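Local structure of transcriptional regulator, LacI family (Burkholderia phymatum, 2RGY) at residues G12-T17 / V73-L78; A59-I64 / L83-R88; A132-P137 / L193-D198; G136-S141 / L166-F171. The protein probably regulates transcription in response to a small effector, most likely a sugar, bound by its LacI-family periplasmic-binding-protein-like region. All coordinates share one frame; numbering follows the deposited sequence.

Interactions 1 and 2 belong to the part of the chain built on the parallel sheet that contains strands 10-14 and 70-73. Interactions 3 and 4 belong to the mixed sheet. The segments of interactions 1 and 2 alternate along the chain, and their centres lie about 11 Å apart, with Phe14 packing on Ala59. Interactions 3 and 4 come later, share Gly136 and Pro137, and have centres about 8 Å apart; strands 131-135 and 166-168 are neighbours in the sheet. The two halves meet where His76 touches Pro137, Ala140 and Phe171. In LacI-family proteins the effector binds between two such lobes, which makes these loop contacts part of the interlobe region. Interaction 2, about 30 Å from interaction 3 between centres, borders the second subunit.

Interaction 1 of 4, residues G12-T17 / V73-L78; sequences GLFVPT and VISHDL
Phe14 holds CG anti to its backbone N (chi1 173°), and its ring comes edge-on to the chain beyond Val73. In Ile74, CG1 is likewise anti to N (chi1 178°), which leaves the methyl CG2 wedged between N and the carbonyl carbon and turned to segment 12-17. That methyl meets Phe14 O at 3.3 Å and Val15 CG1 at 4.0 Å. Phe14 and Val73 form a parallel bridge, and the backbones are tied there by a weak bond from Ile74 N to Phe14 O (3.3 Å, N-H...O angle 151°). The next rung of the ladder would need an N-H from Pro16, which has none; instead, Pro16 CD lies 3.2 Å from Ile74 O. Phe14 CD2 approaches the same oxygen at 3.4 Å, near the ring plane, and further round the edge CE2 touches Ser75 CB at 3.7 Å. Ser75 opens an ST turn, its OG accepting from Asp77 N, as the chain bends away toward helix 80-89. Helix 52-65 covers the Phe14 ring through Ala59, while Ile26 and Leu96 pack on Ile74. Apolar packing of Val15 CG1 and Pro16 CD on Ile74 CG2 thus goes with one weak N-H...O bond. Ile74 O is met here by C-H groups, contacts weaker than an N-H...O hydrogen bond, and the CA atoms separate from 5.0 Å at Phe14-Val73 to 6.0 Å at Pro16-Ser75.

Interaction 2 of 4, residues A59-I64 / L83-R88; sequences AVRFLI and LDELHR
Val60 and Leu86 supply the main apolar contact, their side chains meeting at about a right angle. With Val60 CG1 anti to N (chi1 179°), that methyl faces the fork of Leu86, 3.7 Å from CD2 and 4.0 Å from CD1, so both branches of the leucine rest against one valine. The aliphatic part of Arg61 runs past the leucine, with CG 4.2 Å from Leu86 CD2. One turn after Val60, the Ile64 methyl CD1 lies 3.9 Å from the carbonyl oxygen of Leu86, a van der Waals contact with a backbone atom.

Charge plays a lesser role. Arg61 NH1 and Glu85 OE1 stand 4.2 Å apart at the margin of the contact, too far for a salt bridge, and the attraction between them is probably modest. Arg61 also has a long, weak ion pair with Glu54. No hydrogen bond joins the two segments.

The axes of the two helical segments are 11.0 Å apart and run within 11° of parallel, a wide spacing bridged by side-chain ends. Beneath them, Val60 packs on Phe14 and Leu86 on Met93, while Phe62 stacks on His40 of the second subunit. Two helices, 52-65 and 80-89, side by side on one face of a parallel sheet, with strand 70-73 between them in sequence, are characteristic of the Rossmann-like beta-alpha-beta layering of LacI-family and periplasmic binding protein lobes.

Interaction 3 of 4, residues A132-P137 / L193-D198; sequences AVISGP and LFCAND
Ala132, Val133 and Ile134 pair in parallel with Leu193, Phe194 and Cys195, the strand axes 4.7 Å apart and 12° from exact alignment. These are inner strands of the mixed sheet in the periplasmic-binding-protein-like fold, which has helices on both of its faces. Three straight bonds make the ladder, Phe194 N to Ala132 O, Ile134 N to Phe194 O and Ala196 N to Ile134 O, each 2.9 Å.

On one face, Val133 and Phe194 lie side by side and point the same way. Phe194 CG is anti to N (chi1 171°), and ring atom CD2 comes 4.1 Å from Val133 CG1. Helix 141-155 covers this pair, with Phe150 stacked on the Phe194 ring. The other face carries Ala132, Ile134, Leu193 and Cys195 beneath helices 173-186 and 198-210. Here Leu193 leans across to the neighbouring strand: CD1 touches Ile134 CG1 at 3.9 Å and also lies 3.4 Å from Ala132 O, a methyl against a carbonyl that already accepts from Phe194.

Past Cys195 the chain leaves the strand and enters helix 198-210. Asn197 caps that helix, its OD1 accepting from Met200 N, while its ND2 donates to Phe171 O. Just past the strand, Ala196 CB presses on the other backbone, 3.5 Å from Ser135 CA and equally close to Gly136 N.

Interaction 4 of 4, residues G136-S141 / L166-F171; sequences GPFTAS and LIESDF
Phe138 and Glu168 lie one over the other, the ring and the carboxylate only 18° from parallel. The glutamate holds CG anti to its backbone N (chi1 -164°), which sets CG over the ring; the chain beyond is extended and crosses that face. CG sits over the ring centre, 3.6 Å from the Phe138 centroid in a CH-pi contact, and farther out OE1 comes 3.3 Å from Phe138 CD1 on that face. The other oxygen grips the backbone: Phe138 N donates to Glu168 OE2 at 3.2 Å in an almost straight bond, reaching the oxygen from well above the carboxylate plane. One acidic side chain thereby holds both the peptide and the ring of the same residue, and the N-H probably offsets some of the cost of a negative group over a pi face. At the far edge of the ring, Leu166 CD1 lies in the ring plane, 3.5 Å from Phe138 CZ.

A second aromatic contact lies on the Gly136 side. Phe171 holds CG anti to its carbonyl carbon (chi1 -72°), and Gly136 CA rests over one face of its ring, 3.9 Å from the Phe171 centroid and offset toward the rim. Pro137 CD is 3.9 Å from Phe171 CE2, the two side chains at about a right angle. Pro137 also begins a type I turn, closed by Ala140 N to Pro137 O, that leads into helix 141-155. This helix packs on Leu166 and Phe171, Ile167 pairs with strand 131-135, and His76 of the other lobe meets Pro137, Ala140 and the Phe171 ring.

Interaction 1 of 4, residues G12-T17 / V73-L78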
loop_
_atom_site.group_PDB
_atom_site.type_symbol
_atom_site.label_atom_id
_atom_site.label_comp_id
_atom_site.label_asym_id
_atom_site.label_seq_id
_atom_site.Cartn_x
_atom_site.Cartn_y
_atom_site.Cartn_z
ATOM N N GLY A 12 -14.780 13.362 -7.448
ATOM C CA GLY A 12 -14.789 12.409 -6.353
ATOM C C GLY A 12 -14.228 11.073 -6.789
ATOM O O GLY A 12 -14.339 10.719 -7.957
ATOM N N LEU A 13 -13.625 10.335 -5.862
ATOM C CA LEU A 13 -13.049 9.033 -6.174
ATOM C C LEU A 13 -13.341 7.991 -5.101
ATOM O O LEU A 13 -13.021 8.191 -3.931
ATOM C CB LEU A 13 -11.530 9.146 -6.336
ATOM C CG LEU A 13 -10.755 7.821 -6.341
ATOM C CD1 LEU A 13 -11.187 6.953 -7.515
ATOM C CD2 LEU A 13 -9.262 8.111 -6.422
ATOM N N PHE A 14 -13.951 6.881 -5.496
ATOM C CA PHE A 14 -14.215 5.821 -4.538
ATOM C C PHE A 14 -13.323 4.615 -4.815
ATOM O O PHE A 14 -13.218 4.153 -5.951
ATOM C CB PHE A 14 -15.660 5.342 -4.587
ATOM C CG PHE A 14 -15.907 4.133 -3.727
ATOM C CD1 PHE A 14 -16.132 4.274 -2.360
ATOM C CD2 PHE A 14 -15.852 2.845 -4.275
ATOM C CE1 PHE A 14 -16.300 3.147 -1.537
ATOM C CE2 PHE A 14 -16.017 1.709 -3.466
ATOM C CZ PHE A 14 -16.242 1.863 -2.091
ATOM N N VAL A 15 -12.684 4.119 -3.765
ATOM C CA VAL A 15 -11.847 2.934 -3.846
ATOM C C VAL A 15 -12.271 2.109 -2.633
ATOM O O VAL A 15 -12.530 2.657 -1.554
ATOM C CB VAL A 15 -10.342 3.267 -3.758
ATOM C CG1 VAL A 15 -9.907 4.037 -4.990
ATOM C CG2 VAL A 15 -10.056 4.068 -2.499
ATOM N N PRO A 16 -12.371 0.786 -2.794
ATOM C CA PRO A 16 -12.781 -0.072 -1.678
ATOM C C PRO A 16 -11.822 -0.101 -0.492
ATOM O O PRO A 16 -12.191 -0.577 0.584
ATOM C CB PRO A 16 -12.942 -1.435 -2.336
ATOM C CG PRO A 16 -11.951 -1.386 -3.464
ATOM C CD PRO A 16 -12.137 -0.003 -4.015
ATOM N N THR A 17 -10.608 0.414 -0.680
ATOM C CA THR A 17 -9.602 0.439 0.387
ATOM C C THR A 17 -8.367 1.218 -0.070
ATOM O O THR A 17 -8.105 1.312 -1.265
ATOM C CB THR A 17 -9.184 -1.005 0.779
ATOM O OG1 THR A 17 -8.304 -0.975 1.911
ATOM C CG2 THR A 17 -8.484 -1.693 -0.387
ATOM N N VAL A 73 -15.294 5.708 -10.033
ATOM C CA VAL A 73 -15.666 4.602 -9.175
ATOM C C VAL A 73 -15.098 3.247 -9.545
ATOM O O VAL A 73 -15.147 2.844 -10.700
ATOM C CB VAL A 73 -17.212 4.473 -9.112
ATOM C CG1 VAL A 73 -17.610 3.275 -8.281
ATOM C CG2 VAL A 73 -17.809 5.743 -8.549
ATOM N N ILE A 74 -14.538 2.561 -8.552
ATOM C CA ILE A 74 -14.028 1.211 -8.749
ATOM C C ILE A 74 -14.463 0.382 -7.553
ATOM O O ILE A 74 -14.201 0.738 -6.407
ATOM C CB ILE A 74 -12.485 1.140 -8.884
ATOM C CG1 ILE A 74 -12.053 -0.325 -9.041
ATOM C CG2 ILE A 74 -11.807 1.750 -7.687
ATOM C CD1 ILE A 74 -10.575 -0.504 -9.359
ATOM N N SER A 75 -15.154 -0.716 -7.831
ATOM C CA SER A 75 -15.636 -1.603 -6.787
ATOM C C SER A 75 -16.142 -2.879 -7.420
ATOM O O SER A 75 -16.836 -2.843 -8.433
ATOM C CB SER A 75 -16.774 -0.938 -6.006
ATOM O OG SER A 75 -17.467 -1.876 -5.192
ATOM N N HIS A 76 -15.779 -4.011 -6.832
ATOM C CA HIS A 76 -16.238 -5.287 -7.346
ATOM C C HIS A 76 -17.342 -5.822 -6.443
ATOM O O HIS A 76 -17.803 -6.948 -6.621
ATOM C CB HIS A 76 -15.076 -6.279 -7.418
ATOM C CG HIS A 76 -14.476 -6.601 -6.085
ATOM N ND1 HIS A 76 -15.185 -7.243 -5.090
ATOM C CD2 HIS A 76 -13.240 -6.377 -5.586
ATOM C CE1 HIS A 76 -14.404 -7.402 -4.035
ATOM N NE2 HIS A 76 -13.221 -6.886 -4.308
ATOM N N ASP A 77 -17.752 -5.009 -5.470
ATOM C CA ASP A 77 -18.815 -5.378 -4.531
ATOM C C ASP A 77 -20.161 -4.856 -5.029
ATOM O O ASP A 77 -21.216 -5.375 -4.666
ATOM C CB ASP A 77 -18.546 -4.786 -3.143
ATOM C CG ASP A 77 -17.351 -5.412 -2.457
ATOM O OD1 ASP A 77 -17.436 -6.596 -2.082
ATOM O OD2 ASP A 77 -16.325 -4.722 -2.287
ATOM N N LEU A 78 -20.123 -3.806 -5.843
ATOM C CA LEU A 78 -21.352 -3.242 -6.382
ATOM C C LEU A 78 -21.924 -4.202 -7.416
ATOM O O LEU A 78 -21.187 -4.935 -8.069
ATOM C CB LEU A 78 -21.083 -1.893 -7.053
ATOM C CG LEU A 78 -20.606 -0.709 -6.206
ATOM C CD1 LEU A 78 -20.278 0.439 -7.140
ATOM C CD2 LEU A 78 -21.695 -0.281 -5.211
#

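Interaction 2 of 4, residues A59-I64 / L83-R88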
loop_
_atom_site.group_PDB
_atom_site.type_symbol
_atom_site.label_atom_id
_atom_site.label_comp_id
_atom_site.label_asym_id
_atom_site.label_seq_id
_atom_site.Cartn_x
_atom_site.Cartn_y
_atom_site.Cartn_z
ATOM N N ALA A 59 -20.885 5.313 0.302
ATOM C CA ALA A 59 -19.731 6.158 0.021
ATOM C C ALA A 59 -19.908 6.940 -1.278
ATOM O O ALA A 59 -19.650 8.142 -1.322
ATOM C CB ALA A 59 -18.479 5.316 -0.041
ATOM N N VAL A 60 -20.344 6.266 -2.338
ATOM C CA VAL A 60 -20.546 6.956 -3.609
ATOM C C VAL A 60 -21.661 7.997 -3.484
ATOM O O VAL A 60 -21.546 9.097 -4.024
ATOM C CB VAL A 60 -20.878 5.971 -4.750
ATOM C CG1 VAL A 60 -21.098 6.736 -6.045
ATOM C CG2 VAL A 60 -19.733 4.976 -4.921
ATOM N N ARG A 61 -22.736 7.667 -2.771
ATOM C CA ARG A 61 -23.816 8.636 -2.585
ATOM C C ARG A 61 -23.324 9.848 -1.789
ATOM O O ARG A 61 -23.806 10.960 -1.975
ATOM C CB ARG A 61 -25.016 7.976 -1.888
ATOM C CG ARG A 61 -25.812 7.050 -2.813
ATOM C CD ARG A 61 -27.073 6.468 -2.154
ATOM N NE ARG A 61 -26.763 5.556 -1.053
ATOM C CZ ARG A 61 -27.294 4.341 -0.898
ATOM N NH1 ARG A 61 -28.176 3.860 -1.774
ATOM N NH2 ARG A 61 -26.946 3.602 0.145
ATOM N N PHE A 62 -22.350 9.620 -0.914
ATOM C CA PHE A 62 -21.752 10.667 -0.089
ATOM C C PHE A 62 -20.925 11.617 -0.968
ATOM O O PHE A 62 -20.844 12.813 -0.701
ATOM C CB PHE A 62 -20.851 10.024 0.969
ATOM C CG PHE A 62 -20.239 10.997 1.937
ATOM C CD1 PHE A 62 -21.047 11.851 2.687
ATOM C CD2 PHE A 62 -18.850 11.030 2.136
ATOM C CE1 PHE A 62 -20.491 12.731 3.633
ATOM C CE2 PHE A 62 -18.275 11.902 3.080
ATOM C CZ PHE A 62 -19.102 12.760 3.833
ATOM N N LEU A 63 -20.302 11.072 -2.009
ATOM C CA LEU A 63 -19.507 11.874 -2.932
ATOM C C LEU A 63 -20.452 12.691 -3.807
ATOM O O LEU A 63 -20.237 13.882 -4.045
ATOM C CB LEU A 63 -18.641 10.972 -3.823
ATOM C CG LEU A 63 -17.467 10.229 -3.172
ATOM C CD1 LEU A 63 -16.837 9.282 -4.189
ATOM C CD2 LEU A 63 -16.435 11.227 -2.657
ATOM N N ILE A 64 -21.502 12.032 -4.287
ATOM C CA ILE A 64 -22.499 12.675 -5.141
ATOM C C ILE A 64 -23.194 13.794 -4.377
ATOM O O ILE A 64 -23.514 14.836 -4.936
ATOM C CB ILE A 64 -23.565 11.653 -5.621
ATOM C CG1 ILE A 64 -22.932 10.640 -6.569
ATOM C CG2 ILE A 64 -24.706 12.374 -6.329
ATOM C CD1 ILE A 64 -23.902 9.613 -7.092
ATOM N N LEU A 83 -24.605 0.251 -10.500
ATOM C CA LEU A 83 -23.936 1.156 -11.428
ATOM C C LEU A 83 -24.961 2.039 -12.159
ATOM O O LEU A 83 -24.738 3.237 -12.337
ATOM C CB LEU A 83 -23.106 0.351 -12.434
ATOM C CG LEU A 83 -21.707 -0.160 -12.045
ATOM C CD1 LEU A 83 -21.648 -0.632 -10.613
ATOM C CD2 LEU A 83 -21.339 -1.288 -12.997
ATOM N N ASP A 84 -26.087 1.445 -12.563
ATOM C CA ASP A 84 -27.150 2.173 -13.268
ATOM C C ASP A 84 -27.843 3.219 -12.398
ATOM O O ASP A 84 -28.190 4.308 -12.866
ATOM C CB ASP A 84 -28.197 1.188 -13.799
ATOM C CG ASP A 84 -27.637 0.268 -14.858
ATOM O OD1 ASP A 84 -27.096 0.780 -15.858
ATOM O OD2 ASP A 84 -27.736 -0.966 -14.693
ATOM N N GLU A 85 -28.036 2.884 -11.128
ATOM C CA GLU A 85 -28.687 3.783 -10.176
ATOM C C GLU A 85 -27.795 4.985 -9.873
ATOM O O GLU A 85 -28.234 6.137 -9.948
ATOM C CB GLU A 85 -28.982 3.022 -8.887
ATOM C CG GLU A 85 -29.690 3.837 -7.855
ATOM C CD GLU A 85 -30.034 3.018 -6.641
ATOM O OE1 GLU A 85 -29.154 2.848 -5.757
ATOM O OE2 GLU A 85 -31.189 2.527 -6.584
ATOM N N LEU A 86 -26.540 4.704 -9.534
ATOM C CA LEU A 86 -25.566 5.742 -9.225
ATOM C C LEU A 86 -25.379 6.643 -10.439
ATOM O O LEU A 86 -25.190 7.845 -10.300
ATOM C CB LEU A 86 -24.225 5.101 -8.837
ATOM C CG LEU A 86 -24.213 4.267 -7.551
ATOM C CD1 LEU A 86 -22.900 3.490 -7.418
ATOM C CD2 LEU A 86 -24.414 5.194 -6.364
ATOM N N HIS A 87 -25.445 6.061 -11.632
ATOM C CA HIS A 87 -25.262 6.840 -12.847
ATOM C C HIS A 87 -26.415 7.804 -13.117
ATOM O O HIS A 87 -26.189 8.907 -13.618
ATOM C CB HIS A 87 -25.072 5.932 -14.055
ATOM C CG HIS A 87 -24.503 6.640 -15.241
ATOM N ND1 HIS A 87 -23.214 7.127 -15.267
ATOM C CD2 HIS A 87 -25.048 6.955 -16.440
ATOM C CE1 HIS A 87 -22.987 7.709 -16.431
ATOM N NE2 HIS A 87 -24.085 7.616 -17.160
ATOM N N ARG A 88 -27.647 7.409 -12.798
ATOM C CA ARG A 88 -28.760 8.331 -13.028
ATOM C C ARG A 88 -28.776 9.433 -11.968
ATOM O O ARG A 88 -29.369 10.498 -12.171
ATOM C CB ARG A 88 -30.097 7.594 -13.049
ATOM C CG ARG A 88 -30.369 6.736 -11.843
ATOM C CD ARG A 88 -31.871 6.519 -11.703
ATOM N NE ARG A 88 -32.490 7.621 -10.970
ATOM C CZ ARG A 88 -32.203 7.909 -9.700
ATOM N NH1 ARG A 88 -31.308 7.172 -9.036
ATOM N NH2 ARG A 88 -32.807 8.925 -9.091
#

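Interaction 3 of 4, residues A132-P137 / L193-D198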
loop_
_atom_site.group_PDB
_atom_site.type_symbol
_atom_site.label_atom_id
_atom_site.label_comp_id
_atom_site.label_asym_id
_atom_site.label_seq_id
_atom_site.Cartn_x
_atom_site.Cartn_y
_atom_site.Cartn_z
ATOM N N ALA A 132 -3.464 -25.445 -9.139
ATOM C CA ALA A 132 -4.395 -25.048 -8.093
ATOM C C ALA A 132 -4.654 -23.546 -8.236
ATOM O O ALA A 132 -3.828 -22.818 -8.781
ATOM C CB ALA A 132 -3.804 -25.360 -6.708
ATOM N N VAL A 133 -5.798 -23.084 -7.743
ATOM C CA VAL A 133 -6.134 -21.671 -7.840
ATOM C C VAL A 133 -6.741 -21.078 -6.568
ATOM O O VAL A 133 -7.585 -21.696 -5.923
ATOM C CB VAL A 133 -7.141 -21.407 -8.976
ATOM C CG1 VAL A 133 -7.447 -19.923 -9.048
ATOM C CG2 VAL A 133 -6.598 -21.918 -10.310
ATOM N N ILE A 134 -6.292 -19.880 -6.216
ATOM C CA ILE A 134 -6.823 -19.154 -5.068
ATOM C C ILE A 134 -7.379 -17.898 -5.722
ATOM O O ILE A 134 -6.620 -17.066 -6.211
ATOM C CB ILE A 134 -5.716 -18.768 -4.062
ATOM C CG1 ILE A 134 -5.199 -20.022 -3.350
ATOM C CG2 ILE A 134 -6.269 -17.769 -3.048
ATOM C CD1 ILE A 134 -4.059 -19.753 -2.395
ATOM N N SER A 135 -8.701 -17.769 -5.758
ATOM C CA SER A 135 -9.303 -16.614 -6.410
ATOM C C SER A 135 -9.922 -15.579 -5.488
ATOM O O SER A 135 -9.846 -15.682 -4.260
ATOM C CB SER A 135 -10.364 -17.076 -7.414
ATOM O OG SER A 135 -11.628 -17.280 -6.790
ATOM N N GLY A 136 -10.518 -14.563 -6.112
ATOM C CA GLY A 136 -11.192 -13.525 -5.369
ATOM C C GLY A 136 -12.635 -13.962 -5.285
ATOM O O GLY A 136 -12.951 -15.093 -5.660
ATOM N N PRO A 137 -13.540 -13.107 -4.792
ATOM C CA PRO A 137 -14.941 -13.511 -4.704
ATOM C C PRO A 137 -15.508 -13.908 -6.060
ATOM O O PRO A 137 -15.220 -13.282 -7.083
ATOM C CB PRO A 137 -15.629 -12.273 -4.122
ATOM C CG PRO A 137 -14.704 -11.140 -4.483
ATOM C CD PRO A 137 -13.346 -11.744 -4.272
ATOM N N LEU A 193 0.557 -22.988 -8.749
ATOM C CA LEU A 193 -0.535 -22.234 -8.131
ATOM C C LEU A 193 -0.772 -20.864 -8.755
ATOM O O LEU A 193 0.163 -20.099 -8.977
ATOM C CB LEU A 193 -0.248 -22.044 -6.635
ATOM C CG LEU A 193 -1.165 -21.088 -5.855
ATOM C CD1 LEU A 193 -2.564 -21.660 -5.790
ATOM C CD2 LEU A 193 -0.619 -20.878 -4.449
ATOM N N PHE A 194 -2.034 -20.565 -9.035
ATOM C CA PHE A 194 -2.407 -19.276 -9.589
ATOM C C PHE A 194 -3.225 -18.503 -8.560
ATOM O O PHE A 194 -4.257 -18.984 -8.086
ATOM C CB PHE A 194 -3.226 -19.453 -10.862
ATOM C CG PHE A 194 -3.837 -18.183 -11.373
ATOM C CD1 PHE A 194 -3.101 -16.996 -11.401
ATOM C CD2 PHE A 194 -5.130 -18.187 -11.895
ATOM C CE1 PHE A 194 -3.643 -15.826 -11.950
ATOM C CE2 PHE A 194 -5.694 -17.022 -12.452
ATOM C CZ PHE A 194 -4.950 -15.839 -12.482
ATOM N N CYS A 195 -2.747 -17.313 -8.213
ATOM C CA CYS A 195 -3.426 -16.448 -7.256
ATOM C C CYS A 195 -4.027 -15.247 -7.978
ATOM O O CYS A 195 -3.332 -14.529 -8.694
ATOM C CB CYS A 195 -2.442 -15.978 -6.189
ATOM S SG CYS A 195 -1.855 -17.326 -5.166
ATOM N N ALA A 196 -5.320 -15.033 -7.765
ATOM C CA ALA A 196 -6.074 -13.957 -8.401
ATOM C C ALA A 196 -5.465 -12.557 -8.305
ATOM O O ALA A 196 -5.809 -11.681 -9.101
ATOM C CB ALA A 196 -7.503 -13.947 -7.863
ATOM N N ASN A 197 -4.592 -12.340 -7.326
ATOM C CA ASN A 197 -3.916 -11.050 -7.189
ATOM C C ASN A 197 -2.611 -11.244 -6.428
ATOM O O ASN A 197 -2.457 -12.222 -5.693
ATOM C CB ASN A 197 -4.827 -10.001 -6.517
ATOM C CG ASN A 197 -4.896 -10.130 -5.001
ATOM O OD1 ASN A 197 -4.580 -11.172 -4.424
ATOM N ND2 ASN A 197 -5.337 -9.057 -4.349
ATOM N N ASP A 198 -1.670 -10.329 -6.637
ATOM C CA ASP A 198 -0.362 -10.406 -5.994
ATOM C C ASP A 198 -0.435 -10.458 -4.466
ATOM O O ASP A 198 0.379 -11.130 -3.831
ATOM C CB ASP A 198 0.519 -9.222 -6.426
ATOM C CG ASP A 198 0.945 -9.311 -7.890
ATOM O OD1 ASP A 198 0.783 -10.385 -8.505
ATOM O OD2 ASP A 198 1.453 -8.310 -8.430
#

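Interaction 4 of 4, residues G136-S141 / L166-F171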
loop_
_atom_site.group_PDB
_atom_site.type_symbol
_atom_site.label_atom_id
_atom_site.label_comp_id
_atom_site.label_asym_id
_atom_site.label_seq_id
_atom_site.Cartn_x
_atom_site.Cartn_y
_atom_site.Cartn_z
ATOM N N GLY A 136 -10.518 -14.563 -6.112
ATOM C CA GLY A 136 -11.192 -13.525 -5.369
ATOM C C GLY A 136 -12.635 -13.962 -5.285
ATOM O O GLY A 136 -12.951 -15.093 -5.660
ATOM N N PRO A 137 -13.540 -13.107 -4.792
ATOM C CA PRO A 137 -14.941 -13.511 -4.704
ATOM C C PRO A 137 -15.508 -13.908 -6.060
ATOM O O PRO A 137 -15.220 -13.282 -7.083
ATOM C CB PRO A 137 -15.629 -12.273 -4.122
ATOM C CG PRO A 137 -14.704 -11.140 -4.483
ATOM C CD PRO A 137 -13.346 -11.744 -4.272
ATOM N N PHE A 138 -16.315 -14.961 -6.054
ATOM C CA PHE A 138 -16.934 -15.454 -7.272
ATOM C C PHE A 138 -17.882 -14.427 -7.875
ATOM O O PHE A 138 -18.195 -14.494 -9.066
ATOM C CB PHE A 138 -17.685 -16.756 -6.984
ATOM C CG PHE A 138 -16.777 -17.952 -6.782
ATOM C CD1 PHE A 138 -17.285 -19.144 -6.266
ATOM C CD2 PHE A 138 -15.410 -17.885 -7.112
ATOM C CE1 PHE A 138 -16.456 -20.258 -6.069
ATOM C CE2 PHE A 138 -14.566 -18.984 -6.925
ATOM C CZ PHE A 138 -15.092 -20.179 -6.400
ATOM N N THR A 139 -18.340 -13.482 -7.053
ATOM C CA THR A 139 -19.252 -12.438 -7.523
ATOM C C THR A 139 -18.543 -11.238 -8.163
ATOM O O THR A 139 -19.199 -10.314 -8.648
ATOM C CB THR A 139 -20.166 -11.916 -6.387
ATOM O OG1 THR A 139 -19.369 -11.558 -5.247
ATOM C CG2 THR A 139 -21.201 -12.977 -6.000
ATOM N N ALA A 140 -17.214 -11.238 -8.160
ATOM C CA ALA A 140 -16.465 -10.138 -8.772
ATOM C C ALA A 140 -16.288 -10.479 -10.251
ATOM O O ALA A 140 -15.655 -11.478 -10.585
ATOM C CB ALA A 140 -15.105 -9.972 -8.098
ATOM N N SER A 141 -16.849 -9.652 -11.133
ATOM C CA SER A 141 -16.766 -9.902 -12.569
ATOM C C SER A 141 -15.333 -9.926 -13.097
ATOM O O SER A 141 -15.020 -10.686 -14.005
ATOM C CB SER A 141 -17.591 -8.867 -13.357
ATOM O OG SER A 141 -17.004 -7.579 -13.303
ATOM N N LEU A 166 -9.890 -25.152 -6.309
ATOM C CA LEU A 166 -10.153 -23.727 -6.373
ATOM C C LEU A 166 -10.684 -23.239 -5.028
ATOM O O LEU A 166 -11.752 -23.662 -4.586
ATOM C CB LEU A 166 -11.188 -23.468 -7.476
ATOM C CG LEU A 166 -11.537 -22.065 -7.987
ATOM C CD1 LEU A 166 -11.776 -21.155 -6.809
ATOM C CD2 LEU A 166 -10.427 -21.515 -8.869
ATOM N N ILE A 167 -9.939 -22.355 -4.374
ATOM C CA ILE A 167 -10.361 -21.804 -3.086
ATOM C C ILE A 167 -10.850 -20.375 -3.306
ATOM O O ILE A 167 -10.104 -19.540 -3.807
ATOM C CB ILE A 167 -9.191 -21.742 -2.080
ATOM C CG1 ILE A 167 -8.420 -23.065 -2.064
ATOM C CG2 ILE A 167 -9.726 -21.451 -0.697
ATOM C CD1 ILE A 167 -9.215 -24.246 -1.516
ATOM N N GLU A 168 -12.098 -20.091 -2.946
ATOM C CA GLU A 168 -12.631 -18.741 -3.105
ATOM C C GLU A 168 -12.111 -17.900 -1.942
ATOM O O GLU A 168 -12.168 -18.328 -0.788
ATOM C CB GLU A 168 -14.161 -18.749 -3.075
ATOM C CG GLU A 168 -14.795 -17.469 -3.621
ATOM C CD GLU A 168 -16.268 -17.326 -3.253
ATOM O OE1 GLU A 168 -16.962 -18.358 -3.082
ATOM O OE2 GLU A 168 -16.744 -16.178 -3.149
ATOM N N SER A 169 -11.594 -16.712 -2.247
ATOM C CA SER A 169 -11.084 -15.829 -1.204
ATOM C C SER A 169 -11.566 -14.388 -1.413
ATOM O O SER A 169 -12.496 -14.156 -2.183
ATOM C CB SER A 169 -9.558 -15.885 -1.152
ATOM O OG SER A 169 -9.096 -15.284 0.041
ATOM N N ASP A 170 -10.929 -13.420 -0.753
ATOM C CA ASP A 170 -11.379 -12.035 -0.860
ATOM C C ASP A 170 -10.373 -10.977 -1.298
ATOM O O ASP A 170 -10.608 -9.796 -1.076
ATOM C CB ASP A 170 -11.981 -11.608 0.480
ATOM C CG ASP A 170 -10.962 -11.634 1.604
ATOM O OD1 ASP A 170 -9.767 -11.873 1.318
ATOM O OD2 ASP A 170 -11.344 -11.407 2.770
ATOM N N PHE A 171 -9.274 -11.382 -1.925
ATOM C CA PHE A 171 -8.243 -10.436 -2.377
ATOM C C PHE A 171 -7.384 -9.811 -1.272
ATOM O O PHE A 171 -6.466 -9.044 -1.577
ATOM C CB PHE A 171 -8.853 -9.274 -3.185
ATOM C CG PHE A 171 -9.337 -9.655 -4.557
ATOM C CD1 PHE A 171 -8.569 -10.476 -5.386
ATOM C CD2 PHE A 171 -10.539 -9.142 -5.044
ATOM C CE1 PHE A 171 -8.991 -10.785 -6.691
ATOM C CE2 PHE A 171 -10.975 -9.438 -6.343
ATOM C CZ PHE A 171 -10.196 -10.262 -7.170
#